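Local coordinates for McyG protein (Microcystis aeruginosa PCC 7806, PDB 4R0M) that binds phenylalanyl-adenylate in the adenylation domain of a microcystin synthetase and probably activates an aromatic acid for loading onto the adjoining peptidyl carrier domain, at residues L56-G61 against E157-P162; P126-D131 against W150-V155; E457-V462 against R501-H506; I484-E489 against A516-L521. All coordinates share one frame; numbering follows the deposited sequence.

Interaction 1. Residues L56-G61 against E157-P162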
# COMPACT_ATOMS: atom_id res chain seq x y z
N LEU A 56 -18.91 16.21 -11.42
CA LEU A 56 -20.22 16.84 -11.24
C LEU A 56 -21.35 16.03 -11.89
O LEU A 56 -22.44 15.93 -11.33
CB LEU A 56 -20.24 18.27 -11.79
CG LEU A 56 -19.51 19.39 -11.03
CD1 LEU A 56 -19.61 20.69 -11.81
CD2 LEU A 56 -20.07 19.57 -9.63
N VAL A 57 -21.07 15.48 -13.07
CA VAL A 57 -22.03 14.66 -13.80
C VAL A 57 -22.33 13.37 -13.03
O VAL A 57 -23.49 13.00 -12.86
CB VAL A 57 -21.54 14.33 -15.24
CG1 VAL A 57 -22.51 13.39 -15.94
CG2 VAL A 57 -21.36 15.60 -16.05
N ILE A 58 -21.27 12.71 -12.57
CA ILE A 58 -21.39 11.49 -11.77
C ILE A 58 -22.11 11.78 -10.45
O ILE A 58 -22.98 11.01 -10.04
CB ILE A 58 -20.01 10.83 -11.51
CG1 ILE A 58 -19.38 10.37 -12.83
CG2 ILE A 58 -20.14 9.66 -10.54
CD1 ILE A 58 -17.87 10.34 -12.82
N LEU A 59 -21.74 12.89 -9.82
CA LEU A 59 -22.38 13.33 -8.58
C LEU A 59 -23.89 13.51 -8.74
O LEU A 59 -24.66 13.10 -7.86
CB LEU A 59 -21.74 14.63 -8.07
CG LEU A 59 -22.32 15.29 -6.82
CD1 LEU A 59 -22.42 14.33 -5.64
CD2 LEU A 59 -21.50 16.52 -6.44
N ASN A 60 -24.30 14.11 -9.85
CA ASN A 60 -25.72 14.27 -10.16
C ASN A 60 -26.41 12.93 -10.33
O ASN A 60 -27.54 12.74 -9.88
CB ASN A 60 -25.90 15.14 -11.40
CG ASN A 60 -27.36 15.44 -11.70
OD1 ASN A 60 -28.09 15.96 -10.85
ND2 ASN A 60 -27.80 15.10 -12.91
N GLY A 61 -25.72 11.99 -10.99
CA GLY A 61 -26.19 10.61 -11.11
C GLY A 61 -26.38 9.96 -9.76
O GLY A 61 -27.36 9.26 -9.54
N GLU A 157 -23.19 4.56 -16.28
CA GLU A 157 -24.62 4.78 -16.17
C GLU A 157 -24.91 6.09 -15.44
O GLU A 157 -25.86 6.80 -15.78
CB GLU A 157 -25.32 3.61 -15.47
CG GLU A 157 -26.82 3.56 -15.74
CD GLU A 157 -27.59 2.70 -14.75
OE1 GLU A 157 -27.07 1.65 -14.33
OE2 GLU A 157 -28.73 3.08 -14.40
N LEU A 158 -24.07 6.41 -14.45
CA LEU A 158 -24.18 7.67 -13.71
C LEU A 158 -23.78 8.86 -14.58
O LEU A 158 -24.26 9.98 -14.36
CB LEU A 158 -23.31 7.64 -12.45
CG LEU A 158 -23.60 6.61 -11.35
CD1 LEU A 158 -22.42 6.52 -10.41
CD2 LEU A 158 -24.87 6.93 -10.58
N ARG A 159 -22.90 8.61 -15.55
CA ARG A 159 -22.48 9.63 -16.51
C ARG A 159 -23.60 9.99 -17.50
O ARG A 159 -23.54 11.02 -18.16
CB ARG A 159 -21.24 9.16 -17.28
CG ARG A 159 -19.94 9.25 -16.50
CD ARG A 159 -18.74 9.11 -17.43
NE ARG A 159 -17.48 9.36 -16.73
CZ ARG A 159 -16.59 8.43 -16.40
NH1 ARG A 159 -16.81 7.16 -16.71
NH2 ARG A 159 -15.48 8.77 -15.77
N LYS A 160 -24.63 9.17 -17.54
CA LYS A 160 -25.74 9.38 -18.40
C LYS A 160 -26.80 10.25 -17.80
O LYS A 160 -27.73 10.61 -18.46
CB LYS A 160 -26.38 8.06 -18.71
CG LYS A 160 -25.58 7.16 -19.59
CD LYS A 160 -26.43 5.99 -19.96
CE LYS A 160 -25.62 4.85 -20.52
NZ LYS A 160 -24.96 5.18 -21.81
N ALA A 161 -26.65 10.57 -16.54
CA ALA A 161 -27.69 11.25 -15.83
C ALA A 161 -27.96 12.61 -16.42
O ALA A 161 -27.04 13.34 -16.83
CB ALA A 161 -27.36 11.39 -14.36
N PRO A 162 -29.24 12.88 -16.62
CA PRO A 162 -29.59 14.17 -17.18
C PRO A 162 -29.04 15.02 -16.09
O PRO A 162 -29.37 14.81 -14.92
CB PRO A 162 -31.12 14.17 -17.13
CG PRO A 162 -31.45 13.30 -15.97
CD PRO A 162 -30.38 12.24 -15.94

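Interaction 2. Residues P126-D131 against W150-V155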
# COMPACT_ATOMS: atom_id res chain seq x y z
N PRO A 126 -24.79 -0.29 1.82
CA PRO A 126 -24.62 0.86 0.93
C PRO A 126 -24.53 0.44 -0.54
O PRO A 126 -24.22 -0.72 -0.84
CB PRO A 126 -23.28 1.44 1.38
CG PRO A 126 -22.52 0.26 1.87
CD PRO A 126 -23.53 -0.65 2.49
N LEU A 127 -24.79 1.39 -1.43
CA LEU A 127 -24.67 1.19 -2.87
C LEU A 127 -23.22 0.91 -3.27
O LEU A 127 -22.28 1.44 -2.66
CB LEU A 127 -25.20 2.43 -3.62
CG LEU A 127 -25.09 2.50 -5.15
CD1 LEU A 127 -26.05 1.53 -5.83
CD2 LEU A 127 -25.33 3.92 -5.63
N ILE A 128 -23.05 0.07 -4.28
CA ILE A 128 -21.72 -0.28 -4.78
C ILE A 128 -21.50 0.31 -6.17
O ILE A 128 -22.29 0.09 -7.09
CB ILE A 128 -21.51 -1.82 -4.81
CG1 ILE A 128 -21.69 -2.40 -3.40
CG2 ILE A 128 -20.13 -2.17 -5.37
CD1 ILE A 128 -21.97 -3.88 -3.38
N LEU A 129 -20.42 1.08 -6.29
CA LEU A 129 -20.00 1.66 -7.56
C LEU A 129 -19.05 0.70 -8.26
O LEU A 129 -18.09 0.23 -7.66
CB LEU A 129 -19.28 2.99 -7.31
CG LEU A 129 -20.02 4.33 -7.14
CD1 LEU A 129 -20.85 4.30 -5.88
CD2 LEU A 129 -19.10 5.54 -7.17
N SER A 130 -19.32 0.42 -9.53
CA SER A 130 -18.46 -0.45 -10.32
C SER A 130 -18.19 0.14 -11.70
O SER A 130 -18.62 1.25 -12.00
CB SER A 130 -19.07 -1.85 -10.43
OG SER A 130 -18.13 -2.77 -10.93
N ASP A 131 -17.45 -0.60 -12.52
CA ASP A 131 -17.28 -0.25 -13.93
C ASP A 131 -18.07 -1.23 -14.80
O ASP A 131 -18.63 -2.21 -14.30
CB ASP A 131 -15.79 -0.19 -14.33
CG ASP A 131 -15.03 -1.47 -14.01
OD1 ASP A 131 -15.55 -2.57 -14.27
OD2 ASP A 131 -13.88 -1.37 -13.52
N TRP A 150 -28.79 -5.70 -2.10
CA TRP A 150 -27.56 -5.61 -2.89
C TRP A 150 -27.81 -4.84 -4.15
O TRP A 150 -28.59 -5.27 -5.01
CB TRP A 150 -27.09 -7.02 -3.22
CG TRP A 150 -25.69 -7.15 -3.77
CD1 TRP A 150 -25.31 -7.29 -5.11
CD2 TRP A 150 -24.43 -7.21 -3.02
NE1 TRP A 150 -23.96 -7.42 -5.23
CE2 TRP A 150 -23.36 -7.38 -4.01
CE3 TRP A 150 -24.08 -7.14 -1.67
CZ2 TRP A 150 -22.02 -7.47 -3.65
CZ3 TRP A 150 -22.73 -7.23 -1.32
CH2 TRP A 150 -21.73 -7.40 -2.29
N GLN A 151 -27.15 -3.69 -4.27
CA GLN A 151 -27.30 -2.82 -5.44
C GLN A 151 -25.96 -2.39 -5.99
O GLN A 151 -25.08 -1.94 -5.24
CB GLN A 151 -28.16 -1.59 -5.10
CG GLN A 151 -29.65 -1.79 -5.28
CD GLN A 151 -30.08 -1.82 -6.74
OE1 GLN A 151 -29.50 -1.14 -7.59
NE2 GLN A 151 -31.12 -2.60 -7.03
N VAL A 152 -25.80 -2.53 -7.30
CA VAL A 152 -24.57 -2.15 -7.99
C VAL A 152 -24.91 -1.26 -9.19
O VAL A 152 -25.88 -1.53 -9.91
CB VAL A 152 -23.77 -3.38 -8.48
CG1 VAL A 152 -22.34 -2.99 -8.81
CG2 VAL A 152 -23.79 -4.50 -7.44
N ILE A 153 -24.13 -0.21 -9.39
CA ILE A 153 -24.30 0.67 -10.55
C ILE A 153 -22.95 1.04 -11.17
O ILE A 153 -21.96 1.24 -10.47
CB ILE A 153 -25.14 1.93 -10.20
CG1 ILE A 153 -25.54 2.68 -11.47
CG2 ILE A 153 -24.42 2.83 -9.19
CD1 ILE A 153 -26.71 3.63 -11.30
N SER A 154 -22.91 1.11 -12.50
CA SER A 154 -21.70 1.50 -13.21
C SER A 154 -21.53 3.01 -13.24
O SER A 154 -22.52 3.76 -13.24
CB SER A 154 -21.69 0.93 -14.63
OG SER A 154 -22.65 1.59 -15.44
N VAL A 155 -20.28 3.46 -13.26
CA VAL A 155 -19.95 4.88 -13.38
C VAL A 155 -20.51 5.45 -14.69
O VAL A 155 -21.01 6.58 -14.72
CB VAL A 155 -18.43 5.13 -13.26
CG1 VAL A 155 -18.09 6.60 -13.49
CG2 VAL A 155 -17.92 4.68 -11.90
O HOH W 1 -26.13 -2.38 -2.08

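Interaction 3. Residues E457-V462 against R501-H506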
# COMPACT_ATOMS: atom_id res chain seq x y z
N GLU A 457 15.15 -15.02 -1.61
CA GLU A 457 14.81 -14.53 -2.94
C GLU A 457 16.00 -14.33 -3.88
O GLU A 457 15.83 -14.11 -5.08
CB GLU A 457 13.94 -13.26 -2.85
CG GLU A 457 12.52 -13.55 -2.37
CD GLU A 457 11.62 -12.34 -2.34
OE1 GLU A 457 12.13 -11.19 -2.32
OE2 GLU A 457 10.38 -12.53 -2.32
N GLU A 458 17.22 -14.43 -3.33
CA GLU A 458 18.44 -14.44 -4.13
C GLU A 458 18.56 -15.72 -4.95
O GLU A 458 19.17 -15.73 -6.03
CB GLU A 458 19.68 -14.31 -3.24
CG GLU A 458 19.84 -12.97 -2.54
CD GLU A 458 20.90 -13.01 -1.45
OE1 GLU A 458 21.67 -13.99 -1.39
OE2 GLU A 458 20.97 -12.05 -0.65
N LEU A 459 17.97 -16.80 -4.44
CA LEU A 459 18.10 -18.13 -5.05
C LEU A 459 17.33 -18.29 -6.35
O LEU A 459 16.20 -17.82 -6.48
CB LEU A 459 17.67 -19.22 -4.06
CG LEU A 459 18.52 -19.43 -2.81
CD1 LEU A 459 17.70 -20.19 -1.77
CD2 LEU A 459 19.81 -20.16 -3.13
N GLU A 460 17.96 -18.97 -7.31
CA GLU A 460 17.33 -19.37 -8.55
C GLU A 460 16.16 -20.32 -8.26
O GLU A 460 16.31 -21.28 -7.49
CB GLU A 460 18.36 -20.05 -9.47
CG GLU A 460 17.80 -20.69 -10.73
CD GLU A 460 17.19 -19.69 -11.68
OE1 GLU A 460 17.93 -18.83 -12.21
OE2 GLU A 460 15.96 -19.76 -11.91
N GLY A 461 15.01 -20.04 -8.87
CA GLY A 461 13.82 -20.88 -8.69
C GLY A 461 12.81 -20.33 -7.70
O GLY A 461 11.71 -20.87 -7.57
N VAL A 462 13.19 -19.26 -6.99
CA VAL A 462 12.29 -18.60 -6.04
C VAL A 462 11.76 -17.31 -6.67
O VAL A 462 12.52 -16.40 -6.98
CB VAL A 462 13.00 -18.30 -4.70
CG1 VAL A 462 12.07 -17.54 -3.76
CG2 VAL A 462 13.48 -19.58 -4.05
N ARG A 501 15.09 -27.91 -0.89
CA ARG A 501 16.38 -28.29 -0.32
C ARG A 501 17.37 -27.13 -0.42
O ARG A 501 18.11 -26.84 0.53
CB ARG A 501 16.92 -29.52 -1.04
CG ARG A 501 17.92 -30.33 -0.23
CD ARG A 501 18.58 -31.43 -1.06
NE ARG A 501 17.65 -32.51 -1.44
CZ ARG A 501 17.27 -33.50 -0.63
NH1 ARG A 501 17.71 -33.57 0.62
NH2 ARG A 501 16.43 -34.43 -1.08
N LYS A 502 17.36 -26.45 -1.57
CA LYS A 502 18.24 -25.32 -1.83
C LYS A 502 17.97 -24.13 -0.91
O LYS A 502 18.88 -23.39 -0.57
CB LYS A 502 18.12 -24.90 -3.29
CG LYS A 502 19.41 -24.39 -3.92
CD LYS A 502 19.38 -24.52 -5.44
CE LYS A 502 19.51 -25.97 -5.88
NZ LYS A 502 19.25 -26.15 -7.33
N ILE A 503 16.71 -23.97 -0.51
CA ILE A 503 16.31 -22.90 0.41
C ILE A 503 16.82 -23.17 1.83
O ILE A 503 17.43 -22.30 2.45
CB ILE A 503 14.77 -22.67 0.40
CG1 ILE A 503 14.34 -22.04 -0.92
CG2 ILE A 503 14.35 -21.76 1.56
CD1 ILE A 503 12.86 -22.16 -1.23
N ARG A 504 16.59 -24.39 2.33
CA ARG A 504 17.00 -24.77 3.68
C ARG A 504 18.50 -24.59 3.92
O ARG A 504 18.90 -24.00 4.93
CB ARG A 504 16.59 -26.22 3.98
CG ARG A 504 16.49 -26.53 5.47
CD ARG A 504 16.25 -28.00 5.75
NE ARG A 504 15.20 -28.59 4.91
CZ ARG A 504 13.89 -28.51 5.17
NH1 ARG A 504 13.45 -27.86 6.23
NH2 ARG A 504 13.03 -29.09 4.34
N SER A 505 19.32 -25.07 2.99
CA SER A 505 20.78 -24.98 3.12
C SER A 505 21.28 -23.54 3.05
O SER A 505 22.08 -23.12 3.89
CB SER A 505 21.48 -25.85 2.08
OG SER A 505 21.12 -25.48 0.77
N HIS A 506 20.78 -22.78 2.08
CA HIS A 506 21.16 -21.37 1.91
C HIS A 506 20.84 -20.53 3.12
O HIS A 506 21.62 -19.65 3.48
CB HIS A 506 20.51 -20.78 0.66
CG HIS A 506 21.18 -19.53 0.16
ND1 HIS A 506 20.66 -18.30 0.35
CD2 HIS A 506 22.38 -19.34 -0.54
CE1 HIS A 506 21.47 -17.38 -0.20
NE2 HIS A 506 22.52 -18.02 -0.74

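Interaction 4. Residues I484-E489 against A516-L521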
# COMPACT_ATOMS: atom_id res chain seq x y z
N ILE A 484 9.06 -21.15 6.30
CA ILE A 484 9.28 -20.39 5.08
C ILE A 484 8.31 -20.83 3.99
O ILE A 484 8.25 -22.01 3.64
CB ILE A 484 10.75 -20.50 4.61
CG1 ILE A 484 11.64 -19.61 5.49
CG2 ILE A 484 10.89 -20.12 3.14
CD1 ILE A 484 13.12 -19.94 5.42
N THR A 485 7.54 -19.88 3.48
CA THR A 485 6.65 -20.13 2.36
C THR A 485 7.13 -19.32 1.17
O THR A 485 7.64 -18.21 1.32
CB THR A 485 5.19 -19.74 2.68
OG1 THR A 485 5.14 -18.39 3.14
CG2 THR A 485 4.62 -20.66 3.77
N PHE A 486 6.97 -19.89 -0.02
CA PHE A 486 7.44 -19.26 -1.25
C PHE A 486 6.62 -19.75 -2.44
O PHE A 486 5.83 -20.68 -2.32
CB PHE A 486 8.93 -19.55 -1.46
CG PHE A 486 9.21 -20.92 -2.02
CD1 PHE A 486 9.16 -22.05 -1.20
CD2 PHE A 486 9.51 -21.09 -3.36
CE1 PHE A 486 9.41 -23.31 -1.71
CE2 PHE A 486 9.76 -22.36 -3.88
CZ PHE A 486 9.71 -23.47 -3.05
N SER A 487 6.82 -19.11 -3.59
CA SER A 487 6.24 -19.58 -4.84
C SER A 487 7.37 -19.87 -5.83
O SER A 487 8.31 -19.07 -5.94
CB SER A 487 5.28 -18.54 -5.42
OG SER A 487 4.61 -19.04 -6.56
N PRO A 488 7.30 -21.02 -6.53
CA PRO A 488 8.37 -21.41 -7.45
C PRO A 488 8.36 -20.59 -8.74
O PRO A 488 7.30 -20.25 -9.26
CB PRO A 488 8.05 -22.88 -7.77
CG PRO A 488 6.96 -23.29 -6.83
CD PRO A 488 6.23 -22.03 -6.48
N GLU A 489 9.56 -20.27 -9.23
CA GLU A 489 9.72 -19.55 -10.49
C GLU A 489 9.72 -20.53 -11.67
O GLU A 489 9.87 -20.12 -12.83
CB GLU A 489 11.00 -18.72 -10.47
CG GLU A 489 11.00 -17.52 -11.41
CD GLU A 489 12.08 -16.51 -11.08
OE1 GLU A 489 13.26 -16.90 -10.97
OE2 GLU A 489 11.74 -15.31 -10.94
N ALA A 516 12.20 -25.14 9.63
CA ALA A 516 11.61 -26.44 9.93
C ALA A 516 10.80 -26.95 8.74
O ALA A 516 10.89 -28.12 8.37
CB ALA A 516 10.75 -26.37 11.18
N TYR A 517 10.02 -26.05 8.14
CA TYR A 517 9.22 -26.37 6.95
C TYR A 517 9.41 -25.34 5.85
O TYR A 517 9.48 -24.14 6.12
CB TYR A 517 7.74 -26.48 7.31
CG TYR A 517 7.43 -27.47 8.42
CD1 TYR A 517 7.29 -28.83 8.15
CD2 TYR A 517 7.26 -27.04 9.74
CE1 TYR A 517 7.01 -29.74 9.16
CE2 TYR A 517 6.97 -27.93 10.75
CZ TYR A 517 6.85 -29.28 10.46
OH TYR A 517 6.56 -30.18 11.46
N VAL A 518 9.49 -25.82 4.61
CA VAL A 518 9.56 -24.95 3.44
C VAL A 518 8.46 -25.37 2.47
O VAL A 518 8.55 -26.43 1.85
CB VAL A 518 10.94 -25.00 2.74
CG1 VAL A 518 10.99 -24.04 1.56
CG2 VAL A 518 12.06 -24.66 3.72
N ILE A 519 7.44 -24.53 2.34
CA ILE A 519 6.23 -24.88 1.59
C ILE A 519 6.09 -24.07 0.30
O ILE A 519 5.91 -22.84 0.34
CB ILE A 519 4.96 -24.71 2.44
CG1 ILE A 519 5.16 -25.30 3.84
CG2 ILE A 519 3.76 -25.33 1.74
CD1 ILE A 519 4.36 -24.60 4.93
N PRO A 520 6.16 -24.75 -0.86
CA PRO A 520 5.85 -24.13 -2.15
C PRO A 520 4.37 -23.80 -2.26
O PRO A 520 3.53 -24.54 -1.73
CB PRO A 520 6.22 -25.23 -3.16
CG PRO A 520 7.14 -26.15 -2.44
CD PRO A 520 6.65 -26.13 -1.02
N LEU A 521 4.06 -22.70 -2.93
CA LEU A 521 2.68 -22.26 -3.09
C LEU A 521 2.38 -21.74 -4.48
O LEU A 521 3.22 -21.11 -5.12
CB LEU A 521 2.33 -21.19 -2.05
CG LEU A 521 1.70 -21.68 -0.75
CD1 LEU A 521 1.69 -20.57 0.29
CD2 LEU A 521 0.29 -22.20 -0.99

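Interaction 1. Residues L56-G61 against E157-P162
NH2 of Arg-159 is gripped twice, by a salt bridge to OD2 of Asp-54 and a hydrogen bond to the carbonyl O of Gln-81. NH1 forms a second salt bridge, to OD1 of Asp-82, so the guanidinium is fixed on two carboxylates. On its way there the arginine, extended from CG to NE, lies alongside Ile-58, the two running in the same direction, and CG of Arg-159 lies 3.9 Å from CG1 of Ile-58. In the N-terminal part of this ANL-family adenylation domain, helix 48-64 packs against the short helix 155-158 and the type I turn from Leu-158 to Ala-161. Leu-158 is set roughly perpendicular to Ile-58, its CD1 3.9 Å from CG2 of Ile-58. The other methyl, CD2 of Leu-158, presses on the backbone, 3.5 Å from C of Gly-61. CB of Ala-161 settles equally close to CA of Gly-61, at 3.5 Å. A beta carbon on Gly-61 would run into O of Leu-158, so glycine lets the turn come this near the helix. CG1 of Val-57, anti to its backbone N (chi1 176°), reaches O of Arg-159 at 3.4 Å.

Interaction 2. Residues P126-D131 against W150-V155
Trp-150 turns its indole over the end of Ile-128: CD1 of Ile-128 sits 3.7 Å from the centroid of the six-membered ring, 14° off the normal, a CH-pi contact over one face. NE1 of Trp-150 bonds to O of Ile-138 in the connecting helix, which helps to fix the ring's orientation. At Gln-151 the ladder begins, its O accepting N-H of Ile-128 at 3.0 Å in the carbonyl plane, while a water bridges O of Pro-126 and N of Gln-151, accepting from the latter. CB of Gln-151 also meets CD1 of Leu-127. Val-152 pairs with Ile-128 and brings CG1 to within 3.8 Å of CB of Ser-130, on the face covered by helix 135-144. Ile-153 uses both backbone groups: N donates to O of Ile-128 (3.0 Å), nearly along the C=O axis, and O receives N of Ser-130 at 2.9 Å from above the carbonyl plane. On the face opposite Val-152, CG2 of Ile-153 touches CD2 of Leu-127 at 3.8 Å. Ser-154 is the N-cap of the next helix, its OG bonded to N of Glu-157, and N of Val-155 closes the ladder on O of Ser-130 (3.0 Å). This parallel pairing in a beta-alpha-beta unit is thus held by sequence-independent backbone bonds, while apolar side chains pack across the pair on both faces, Ile-128 against Val-152 and Leu-127 against Ile-153.

Interaction 3. Residues E457-V462 against R501-H506
The imidazole of His-506 carries CD2 of Leu-459 over one face, 3.8 Å from the ring centroid and 21° off the normal, a CH-pi contact displaced toward the rim. At the ring's edge, in its plane, stands OE1 of Glu-458, 3.6 Å from CE1 of His-506, with the carboxylate turned 80° to the ring. This is helix-to-loop packing in what is, by ANL architecture, the small C-terminal subdomain: the connection after helix 449-457, including a type II turn from Leu-459 to Val-462, lies against helix 498-511. His-506 has CG anti to its backbone N (chi1 -161°), and its side chain runs antiparallel to that of Leu-459. The nearby carboxylate would probably favour a protonated imidazole, although OE1 of Glu-458 stays 4.2 Å from NE2 of His-506, too far for a direct bond. An alanine in place of His-506 would probably leave Leu-459 without the flat surface under its CD2 and loosen the loop's packing on the helix. The other methyl, CD1 of Leu-459, rests on the helix backbone, 3.6 Å from O of Lys-502. At the end of the turn, CG2 of Val-462 meets CD1 of Ile-503 at 3.9 Å.

Interaction 4. Residues I484-E489 against A516-L521
Phe-486 and Pro-520 extend alongside each other in the same direction, with CA of Pro-520 over one face of the phenyl ring, 4.1 Å from its centroid. The ring gets there through the crowded chi1 of 79°, which places CG between the backbone N and the carbonyl carbon. Its CE1 atom touches two neighbours: CG of Pro-520 at 3.7 Å and, at a slant, CG1 of Val-518, also at 3.7 Å. An alanine in place of Phe-486 would probably lose this cover over Val-518 and Pro-520 and weaken the packing against Ile-503 of helix 498-511. On the opposite face of the sheet Thr-485 and Ile-519 run alongside each other, CG2 of Thr-485 being 4.1 Å from CD1 of Ile-519, beneath helices 536-545 and 549-558. The backbones join in parallel register. N of Ile-484 donates to O of Tyr-517 at 3.0 Å, almost straight at 175°, and O of Ile-484 receives N of Ile-519 at 2.9 Å. Past the ladder, OG of Ser-487 donates to O of Leu-521 (2.9 Å). The two strands open and close a beta-alpha-beta crossover through helix 498-511 in the C-terminal subdomain of an ANL-type enzyme.

In the fold
The four contacts form two pairs. Interactions 1 and 2 share the chain passing from strand 152-154 into helix 155-158, and touch where CD1 of Ile-58 meets CG1 of Val-155. Interaction 3 packs a preceding loop on the helix of the crossover whose strands pair in interaction 4; they meet through Ile-503 and Phe-486, with a probable hydrogen bond from Glu-489 to Gly-461. The centres of interactions 1 and 3 are about 54 Å apart. The buried strand pairings, interactions 2 and 4, rely on backbone hydrogen bonds, whereas their partly buried companions set a helix against a turn mainly through side-chain packing: interaction 1 includes a salt-bridged arginine, while in interaction 3 Glu-458 and Lys-502 lie toward the exposed side.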